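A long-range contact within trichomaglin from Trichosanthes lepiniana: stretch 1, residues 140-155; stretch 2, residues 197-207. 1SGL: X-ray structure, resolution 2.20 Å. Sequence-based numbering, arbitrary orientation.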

# COMPACT_ATOMS: atom_id res chain seq x y z
N GLY A 140 2.06 -17.95 10.55
CA GLY A 140 2.07 -17.70 11.98
C GLY A 140 2.70 -16.36 12.33
O GLY A 140 3.11 -16.12 13.47
N ILE A 141 2.81 -15.47 11.35
CA ILE A 141 3.38 -14.15 11.59
C ILE A 141 2.19 -13.21 11.77
O ILE A 141 1.47 -12.89 10.82
N VAL A 142 1.97 -12.78 13.00
CA VAL A 142 0.84 -11.91 13.31
C VAL A 142 1.24 -10.70 14.14
O VAL A 142 2.28 -10.70 14.80
N ALA A 143 0.40 -9.67 14.11
CA ALA A 143 0.65 -8.44 14.86
C ALA A 143 0.92 -8.78 16.32
O ALA A 143 0.23 -9.60 16.91
N SER A 144 1.92 -8.12 16.89
CA SER A 144 2.30 -8.37 18.27
C SER A 144 3.17 -7.24 18.81
O SER A 144 4.04 -6.73 18.11
N ASN A 145 2.93 -6.86 20.06
CA ASN A 145 3.70 -5.78 20.67
C ASN A 145 4.82 -6.34 21.55
O ASN A 145 5.69 -5.60 21.99
N SER A 146 4.81 -7.65 21.77
CA SER A 146 5.82 -8.27 22.62
C SER A 146 6.85 -9.12 21.89
O SER A 146 7.92 -9.39 22.44
N LYS A 147 6.56 -9.55 20.67
CA LYS A 147 7.53 -10.36 19.96
C LYS A 147 8.04 -9.74 18.67
O LYS A 147 7.33 -9.03 17.96
N MET A 148 9.31 -9.98 18.39
CA MET A 148 9.94 -9.49 17.18
C MET A 148 10.06 -10.69 16.24
O MET A 148 10.00 -11.83 16.69
N TYR A 149 10.21 -10.42 14.95
CA TYR A 149 10.33 -11.49 13.97
C TYR A 149 11.59 -11.41 13.14
O TYR A 149 12.11 -10.32 12.88
N ASP A 150 12.08 -12.56 12.72
CA ASP A 150 13.27 -12.63 11.89
C ASP A 150 12.83 -12.06 10.54
O ASP A 150 11.82 -12.49 9.97
N LEU A 151 13.55 -11.07 10.04
CA LEU A 151 13.20 -10.46 8.76
C LEU A 151 12.98 -11.54 7.70
O LEU A 151 11.99 -11.52 6.97
N LYS A 152 13.92 -12.49 7.65
CA LYS A 152 13.89 -13.59 6.71
C LYS A 152 12.59 -14.40 6.70
O LYS A 152 12.14 -14.84 5.65
N ASP A 153 11.99 -14.59 7.87
CA ASP A 153 10.74 -15.34 7.95
C ASP A 153 9.64 -14.65 7.17
O ASP A 153 8.83 -15.29 6.50
N ILE A 154 9.60 -13.32 7.26
CA ILE A 154 8.59 -12.54 6.57
C ILE A 154 8.83 -12.55 5.06
O ILE A 154 7.90 -12.77 4.29
N VAL A 155 10.07 -12.34 4.64
CA VAL A 155 10.38 -12.34 3.22
C VAL A 155 10.04 -13.69 2.58
O VAL A 155 9.42 -13.75 1.52
N SER A 197 17.00 -1.65 4.50
CA SER A 197 16.25 -0.77 5.39
C SER A 197 16.00 -1.39 6.75
O SER A 197 16.28 -0.79 7.78
N CYS A 198 15.47 -2.60 6.74
CA CYS A 198 15.14 -3.29 7.97
C CYS A 198 16.29 -4.06 8.59
O CYS A 198 17.12 -4.63 7.88
N PRO A 199 16.36 -4.08 9.93
CA PRO A 199 17.42 -4.80 10.63
C PRO A 199 17.03 -6.29 10.60
O PRO A 199 15.99 -6.63 10.04
N ARG A 200 17.86 -7.15 11.19
CA ARG A 200 17.59 -8.59 11.19
C ARG A 200 16.31 -8.97 11.92
O ARG A 200 15.64 -9.93 11.54
N TYR A 201 15.98 -8.25 12.98
CA TYR A 201 14.75 -8.54 13.70
C TYR A 201 13.83 -7.34 13.60
O TYR A 201 14.26 -6.20 13.75
N VAL A 202 12.56 -7.59 13.32
CA VAL A 202 11.60 -6.51 13.16
C VAL A 202 10.34 -6.73 13.98
O VAL A 202 10.09 -7.82 14.48
N SER A 203 9.55 -5.67 14.11
CA SER A 203 8.33 -5.79 14.87
C SER A 203 7.13 -5.36 14.04
O SER A 203 7.23 -4.47 13.20
N LEU A 204 6.02 -6.04 14.28
CA LEU A 204 4.75 -5.78 13.61
C LEU A 204 3.79 -5.43 14.73
O LEU A 204 3.01 -6.27 15.18
N PRO A 205 3.85 -4.19 15.22
CA PRO A 205 2.97 -3.76 16.31
C PRO A 205 1.49 -3.72 15.95
O PRO A 205 1.12 -3.55 14.78
N GLU A 206 0.65 -3.89 16.96
CA GLU A 206 -0.79 -3.85 16.75
C GLU A 206 -1.21 -2.38 16.79
O GLU A 206 -0.46 -1.53 17.26
N ILE A 207 -2.40 -2.10 16.27
CA ILE A 207 -2.90 -0.74 16.29
C ILE A 207 -3.13 -0.39 17.76
O ILE A 207 -3.72 -1.17 18.50

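Packing between the two stretches centres on Leu204, whose side chain (chi1 m, chi2 t) points toward stretch 1 and is buried there. Ile141, in the m,t rotamer, meets it first, with CG2 3.4 Å from Leu204 CD1. Val142 turns its side chain away, but its carbonyl O accepts a hydrogen bond from Tyr149 OH at 2.7 Å, tethering the loop to the strand. Ala143 lies sideways, its CB 3.8 Å from Glu206 CG. The side chain of Ser144 (t) points away, and its OG accepts hydrogen bonds from Ser146 N (3.2 Å) and Lys147 N (3.1 Å), bracing the turn from within; its backbone N donates to Leu204 O at 2.7 Å. Asn145 (m) starts sideways but brings its amide across, where OD1 accepts a hydrogen bond from Glu206 N at 2.9 Å and ND2 donates to water 2 at 3.0 Å. Water 1 bridges the turn to stretch 2, donating to Ser144 O (2.8 Å) and Lys147 O (2.6 Å) while accepting from Leu204 N (2.5 Å).

Along the antiparallel strand pairing, side chains alternate between faces. Met148 (m) reaches along the face shared with Tyr201, with CE 4.2 Å from Tyr201 CB. Tyr149 (m) occupies the other face with Val202, and its CD1 lies 4.0 Å from Leu204 CD1. Asp150, at the helix N-cap position, returns to the face of Tyr201 (m), its OD2 3.6 Å from Tyr201 CE2; water 3 donates to Asp150 OD1 (2.8 Å) and Arg200 O (3.2 Å) and accepts from Lys152 N (2.8 Å).

In the helix, Leu151 (t,p) places CD1 4.0 Å from Cys198 CB and 4.3 Å from Val202 CG1. Ile154 (m,t), pointing toward stretch 2, closes the cluster: its CD1 lies 3.7 Å from Val202 CG2 and 4.1 Å from Leu204 CD1.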

# COMPACT_ATOMS: atom_id res chain seq x y z
CB ILE A 141 4.27 -13.72 10.41
CG1 ILE A 141 5.43 -14.72 10.25
CG2 ILE A 141 4.84 -12.31 10.65
CD1 ILE A 141 6.37 -14.40 9.12
CB VAL A 142 -0.25 -12.69 14.06
CG1 VAL A 142 -0.75 -13.84 13.19
CG2 VAL A 142 0.32 -13.24 15.35
CB ALA A 143 -0.54 -7.50 14.74
CB SER A 144 3.08 -9.68 18.37
OG SER A 144 3.68 -9.82 19.64
CB ASN A 145 2.77 -4.90 21.52
CG ASN A 145 1.66 -4.28 20.70
OD1 ASN A 145 1.89 -3.76 19.61
ND2 ASN A 145 0.44 -4.33 21.21
CB SER A 146 5.14 -9.11 23.71
OG SER A 146 4.39 -10.16 23.14
CB LYS A 147 6.96 -11.75 19.67
CG LYS A 147 5.69 -11.77 18.86
CD LYS A 147 5.08 -13.18 18.80
CE LYS A 147 3.66 -13.14 18.23
NZ LYS A 147 3.02 -14.48 18.12
CB MET A 148 11.31 -8.91 17.49
CG MET A 148 11.26 -7.70 18.39
SD MET A 148 12.89 -7.03 18.68
CE MET A 148 13.03 -5.88 17.30
CB TYR A 149 9.14 -11.48 13.00
CG TYR A 149 7.81 -11.75 13.63
CD1 TYR A 149 6.98 -10.71 14.03
CD2 TYR A 149 7.38 -13.06 13.84
CE1 TYR A 149 5.75 -10.96 14.62
CE2 TYR A 149 6.16 -13.32 14.44
CZ TYR A 149 5.35 -12.27 14.82
OH TYR A 149 4.13 -12.53 15.39
CB ASP A 150 13.73 -14.08 11.74
CG ASP A 150 15.24 -14.21 11.67
OD1 ASP A 150 15.84 -13.78 10.66
OD2 ASP A 150 15.83 -14.74 12.63
CB LEU A 151 14.31 -9.51 8.31
CG LEU A 151 14.07 -8.82 6.96
CD1 LEU A 151 12.79 -8.00 7.05
CD2 LEU A 151 15.26 -7.95 6.60
CB LYS A 152 15.07 -14.53 6.98
CG LYS A 152 15.18 -15.70 6.03
CD LYS A 152 16.05 -15.42 4.82
CE LYS A 152 15.51 -14.30 3.94
NZ LYS A 152 15.75 -12.96 4.55
CB ASP A 153 10.28 -15.50 9.41
CG ASP A 153 10.99 -16.64 10.13
OD1 ASP A 153 11.91 -17.24 9.54
OD2 ASP A 153 10.62 -16.93 11.28
CB ILE A 154 8.58 -11.09 7.10
CG1 ILE A 154 8.27 -11.11 8.60
CG2 ILE A 154 7.54 -10.26 6.34
CD1 ILE A 154 8.24 -9.75 9.26
CB VAL A 155 11.86 -12.03 2.97
CG1 VAL A 155 12.17 -12.10 1.48
CG2 VAL A 155 12.18 -10.65 3.50
CB SER A 197 14.90 -0.40 4.76
OG SER A 197 14.07 0.26 5.70
CB CYS A 198 13.99 -4.25 7.71
SG CYS A 198 12.42 -3.47 7.24
CB PRO A 199 17.36 -4.21 12.03
CG PRO A 199 15.89 -3.93 12.20
CD PRO A 199 15.51 -3.32 10.87
CB ARG A 200 18.77 -9.36 11.80
CG ARG A 200 18.66 -10.88 11.62
CD ARG A 200 19.79 -11.64 12.31
NE ARG A 200 21.03 -10.89 12.24
CZ ARG A 200 21.60 -10.50 11.10
NH1 ARG A 200 21.05 -10.80 9.93
NH2 ARG A 200 22.71 -9.77 11.14
CB TYR A 201 15.06 -8.88 15.16
CG TYR A 201 15.93 -10.11 15.29
CD1 TYR A 201 17.31 -10.01 15.26
CD2 TYR A 201 15.36 -11.38 15.39
CE1 TYR A 201 18.11 -11.15 15.31
CE2 TYR A 201 16.15 -12.51 15.44
CZ TYR A 201 17.53 -12.39 15.40
OH TYR A 201 18.32 -13.51 15.44
CB VAL A 202 11.21 -6.32 11.68
CG1 VAL A 202 12.45 -5.98 10.86
CG2 VAL A 202 10.54 -7.57 11.14
CB SER A 203 8.42 -4.96 16.15
OG SER A 203 8.61 -3.59 15.87
CB LEU A 204 4.27 -7.05 12.88
CG LEU A 204 5.08 -7.49 11.65
CD1 LEU A 204 4.71 -8.92 11.26
CD2 LEU A 204 4.81 -6.54 10.50
CB PRO A 205 3.52 -2.38 16.67
CG PRO A 205 4.01 -1.87 15.35
CD PRO A 205 4.70 -3.08 14.76
CB GLU A 206 -1.53 -4.59 17.86
CG GLU A 206 -0.99 -5.98 18.17
CD GLU A 206 -1.62 -6.56 19.43
OE1 GLU A 206 -2.80 -6.98 19.37
OE2 GLU A 206 -0.95 -6.57 20.48
CB ILE A 207 -4.23 -0.62 15.53
CG1 ILE A 207 -3.99 -0.82 14.04
CG2 ILE A 207 -4.88 0.73 15.81
CD1 ILE A 207 -5.26 -0.95 13.21
O HOH W 1 6.06 -7.50 16.29
O HOH W 2 -2.01 -2.65 21.04
O HOH W 3 16.33 -11.67 8.89